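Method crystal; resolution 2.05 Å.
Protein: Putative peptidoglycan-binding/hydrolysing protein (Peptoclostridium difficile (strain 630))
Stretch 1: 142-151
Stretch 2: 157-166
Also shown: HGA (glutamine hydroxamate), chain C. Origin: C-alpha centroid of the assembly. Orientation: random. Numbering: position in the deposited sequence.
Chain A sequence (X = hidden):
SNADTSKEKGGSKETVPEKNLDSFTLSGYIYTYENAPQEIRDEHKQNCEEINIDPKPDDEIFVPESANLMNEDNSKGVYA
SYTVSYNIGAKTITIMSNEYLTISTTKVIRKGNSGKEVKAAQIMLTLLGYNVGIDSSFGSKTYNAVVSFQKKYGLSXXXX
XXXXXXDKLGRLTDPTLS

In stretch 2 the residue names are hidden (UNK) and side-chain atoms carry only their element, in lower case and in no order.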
# COMPACT_ATOMS: atom_id res chain seq x y z
N THR A 142 -6.83 1.45 -5.78
CA THR A 142 -6.92 1.18 -4.35
C THR A 142 -8.38 0.92 -3.98
O THR A 142 -8.66 0.01 -3.22
CB THR A 142 -6.36 2.33 -3.47
OG1 THR A 142 -4.99 2.60 -3.82
CG2 THR A 142 -6.42 1.95 -2.00
N TYR A 143 -9.28 1.73 -4.52
CA TYR A 143 -10.70 1.55 -4.27
C TYR A 143 -11.15 0.16 -4.69
O TYR A 143 -11.77 -0.54 -3.90
CB TYR A 143 -11.54 2.63 -4.98
CG TYR A 143 -13.04 2.41 -4.89
CD1 TYR A 143 -13.76 2.86 -3.79
CD2 TYR A 143 -13.72 1.72 -5.89
CE1 TYR A 143 -15.13 2.65 -3.69
CE2 TYR A 143 -15.09 1.50 -5.80
CZ TYR A 143 -15.80 1.97 -4.70
OH TYR A 143 -17.16 1.77 -4.58
N ASN A 144 -10.81 -0.24 -5.92
CA ASN A 144 -11.21 -1.56 -6.44
C ASN A 144 -10.66 -2.69 -5.58
O ASN A 144 -11.38 -3.65 -5.31
CB ASN A 144 -10.75 -1.76 -7.89
CG ASN A 144 -11.37 -0.77 -8.85
OD1 ASN A 144 -12.43 -0.20 -8.59
ND2 ASN A 144 -10.71 -0.56 -9.98
N ALA A 145 -9.42 -2.54 -5.13
CA ALA A 145 -8.78 -3.54 -4.30
C ALA A 145 -9.49 -3.65 -2.95
O ALA A 145 -9.78 -4.76 -2.50
CB ALA A 145 -7.31 -3.23 -4.12
N VAL A 146 -9.81 -2.51 -2.35
CA VAL A 146 -10.48 -2.48 -1.06
C VAL A 146 -11.86 -3.14 -1.17
O VAL A 146 -12.21 -3.98 -0.34
CB VAL A 146 -10.58 -1.05 -0.51
CG1 VAL A 146 -11.48 -1.00 0.72
CG2 VAL A 146 -9.19 -0.51 -0.17
N VAL A 147 -12.63 -2.80 -2.19
CA VAL A 147 -13.96 -3.42 -2.42
C VAL A 147 -13.80 -4.94 -2.58
O VAL A 147 -14.54 -5.71 -1.95
CB VAL A 147 -14.68 -2.80 -3.64
CG1 VAL A 147 -15.91 -3.61 -4.07
CG2 VAL A 147 -15.06 -1.35 -3.35
N SER A 148 -12.83 -5.37 -3.40
CA SER A 148 -12.58 -6.80 -3.62
C SER A 148 -12.21 -7.52 -2.33
O SER A 148 -12.69 -8.62 -2.06
CB SER A 148 -11.47 -7.02 -4.65
OG SER A 148 -11.87 -6.57 -5.93
N PHE A 149 -11.30 -6.90 -1.58
CA PHE A 149 -10.86 -7.42 -0.30
C PHE A 149 -12.04 -7.56 0.65
O PHE A 149 -12.21 -8.59 1.29
CB PHE A 149 -9.78 -6.51 0.31
CG PHE A 149 -9.40 -6.87 1.72
CD1 PHE A 149 -8.51 -7.90 1.97
CD2 PHE A 149 -9.92 -6.17 2.79
CE1 PHE A 149 -8.14 -8.22 3.27
CE2 PHE A 149 -9.56 -6.49 4.10
CZ PHE A 149 -8.67 -7.52 4.34
N GLN A 150 -12.85 -6.52 0.73
CA GLN A 150 -14.01 -6.54 1.60
C GLN A 150 -14.99 -7.65 1.21
O GLN A 150 -15.52 -8.35 2.08
CB GLN A 150 -14.69 -5.17 1.61
CG GLN A 150 -13.88 -4.14 2.37
CD GLN A 150 -14.31 -2.72 2.13
OE1 GLN A 150 -14.87 -2.39 1.08
NE2 GLN A 150 -14.01 -1.85 3.08
N LYS A 151 -15.21 -7.82 -0.09
CA LYS A 151 -16.10 -8.90 -0.53
C LYS A 151 -15.51 -10.26 -0.19
O LYS A 151 -16.21 -11.13 0.32
CB LYS A 151 -16.40 -8.81 -2.02
CG LYS A 151 -17.34 -7.67 -2.38
CD LYS A 151 -17.50 -7.55 -3.90
CE LYS A 151 -18.54 -6.50 -4.28
NZ LYS A 151 -18.61 -6.37 -5.76
N UNK A 157 -18.68 -3.89 1.60
CA UNK A 157 -17.83 -3.48 0.51
C UNK A 157 -18.08 -2.04 0.09
O UNK A 157 -18.47 -1.77 -1.04
c UNK A 157 -18.02 -4.43 -0.66
N UNK A 158 -17.82 -1.12 1.00
CA UNK A 158 -18.02 0.31 0.74
C UNK A 158 -16.78 1.03 0.19
O UNK A 158 -16.84 2.22 -0.08
o UNK A 158 -16.47 0.32 3.02
o UNK A 158 -17.96 1.28 4.32
c UNK A 158 -18.53 1.02 2.01
c UNK A 158 -17.58 0.86 3.20
N UNK A 159 -15.66 0.31 0.05
CA UNK A 159 -14.43 0.89 -0.46
C UNK A 159 -13.73 1.82 0.51
O UNK A 159 -12.79 2.51 0.14
N UNK A 160 -14.18 1.83 1.76
CA UNK A 160 -13.63 2.69 2.78
C UNK A 160 -12.86 1.85 3.79
O UNK A 160 -13.34 0.83 4.26
c UNK A 160 -15.44 4.37 2.45
c UNK A 160 -16.53 5.23 3.01
c UNK A 160 -14.75 3.47 3.48
c UNK A 160 -14.20 4.30 4.64
N UNK A 161 -11.64 2.28 4.11
CA UNK A 161 -10.87 1.53 5.09
C UNK A 161 -11.10 2.19 6.44
O UNK A 161 -10.60 3.27 6.71
c UNK A 161 -9.38 1.47 4.76
c UNK A 161 -7.72 0.98 2.86
c UNK A 161 -8.69 0.56 5.78
c UNK A 161 -9.17 0.97 3.31
N UNK A 162 -11.89 1.52 7.25
CA UNK A 162 -12.18 1.92 8.61
C UNK A 162 -11.75 0.79 9.53
O UNK A 162 -11.08 -0.15 9.09
N UNK A 163 -12.13 0.87 10.80
CA UNK A 163 -11.74 -0.11 11.82
C UNK A 163 -11.83 -1.58 11.44
O UNK A 163 -10.87 -2.31 11.64
c UNK A 163 -12.89 1.69 12.87
c UNK A 163 -12.69 0.21 12.97
c UNK A 163 -12.84 2.02 11.39
N UNK A 164 -12.97 -2.02 10.91
CA UNK A 164 -13.14 -3.44 10.56
C UNK A 164 -12.18 -3.87 9.45
O UNK A 164 -11.63 -4.96 9.50
c UNK A 164 -14.58 -3.73 10.16
N UNK A 165 -12.00 -3.01 8.45
CA UNK A 165 -11.13 -3.35 7.33
C UNK A 165 -9.65 -3.33 7.76
O UNK A 165 -8.88 -4.20 7.34
c UNK A 165 -11.40 -2.43 6.11
o UNK A 165 -12.76 -2.61 5.69
c UNK A 165 -10.47 -2.78 4.94
N UNK A 166 -9.27 -2.38 8.62
CA UNK A 166 -7.89 -2.34 9.14
C UNK A 166 -7.60 -3.59 9.92
O UNK A 166 -6.53 -4.17 9.79
c UNK A 166 -7.50 0.17 9.48
c UNK A 166 -6.50 0.58 8.55
c UNK A 166 -8.27 1.26 9.73
n UNK A 166 -7.79 2.34 9.04
c UNK A 166 -4.62 0.67 7.05
c UNK A 166 -5.90 2.69 7.42
c UNK A 166 -7.66 -1.18 10.08
c UNK A 166 -5.44 -0.07 7.91
c UNK A 166 -6.70 1.95 8.30
c UNK A 166 -4.87 2.03 6.81
N HGA C . -15.64 0.20 5.88
CA HGA C . -15.52 0.73 7.22
CB HGA C . -16.93 0.97 7.78
CG HGA C . -17.00 2.14 8.77
CD HGA C . -16.87 3.49 8.09
OE1 HGA C . -15.96 4.23 8.41
NE2 HGA C . -17.77 3.82 7.16
OZ2 HGA C . -17.68 5.02 6.46
C HGA C . -14.72 -0.22 8.08
O HGA C . -13.88 -0.95 7.52
OXT HGA C . -14.89 -0.25 9.33
O HOH W 1 -18.62 0.82 -2.57

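Position 157 carries a single side-chain carbon, the CB, which lies 3.7 Å from Lys151 CG and 4.1 Å from Val147 CG1. One carbon and nothing more is alanine, Ala157, a small apolar group that packs closely against the helix.

Position 158 has two carbons, the second bearing two oxygens: a short carboxylate, hence Asp158. Its CA-to-CB bond points away from the helix, yet OD1 receives a weak hydrogen bond from Gln150 NE2 (3.3 Å) and a better one from the backbone N of position 160 (3.0 Å). The other oxygen, OD2, accepts from the amino nitrogen N of the ligand HGA at 3.0 Å, as suits an acid facing an amine.

Position 159 has no side-chain atoms and is Gly159. Its CA is 3.7 Å from both Tyr143 CE1 and Val147 CG2, and an ideal CB would stand 2.2 Å from Tyr143 CE1, a clash. The positive phi of 73° also favours glycine.

Position 160 holds four carbons, forked at the first, with one arm two carbons long: Ile160. The CA-to-CB bond points away from stretch 1, and no side-chain atom comes nearer to it than 5.4 Å; the backbone O serves instead, accepting from HGA N (2.9 Å) and, weakly, from Gln150 NE2 (3.0 Å).

The same forked pattern recurs at position 161, Ile161. Here the longer arm reaches the helix, with CD1 3.7 Å from Val146 CG2, an apolar pairing fit for a buried site.

Position 162, again without side-chain atoms, is Gly162. A CB would clash with a side-chain carbon of position 163, at 2.7 Å. It is the N-cap of the following helix.

At position 163 three carbons close a ring onto the backbone N, giving Pro163; lacking an N-H, proline is at home in a helix's first turn. Position 164 has one carbon, Ala164, distant from stretch 1; its N donates to HGA OXT (3.1 Å).

Position 165 has a carbon bearing one oxygen and one carbon, Thr165. OG1 accepts from Gln150 NE2 at 3.0 Å and donates to HGA O at 2.7 Å, while CG2 lies 3.9 Å from Phe149 CE2.

Position 166 shows a carbon leading to fused five- and six-membered rings with one nitrogen: Trp166, buried, with its CA-to-CB bond pointing away from stretch 1.

The contact centres on Gln150. Its OE1 accepts from Gly159 N (3.0 Å, 155°), and its NE2 makes its straightest bond to Thr165 OG1 (174°), so one amide ties the loop to the start of the helix. Val146 and Val147 supply apolar packing, and the loop thus braced presents polar groups to the ligand.

Stretch 2 (157-166) ADGIIGPATW
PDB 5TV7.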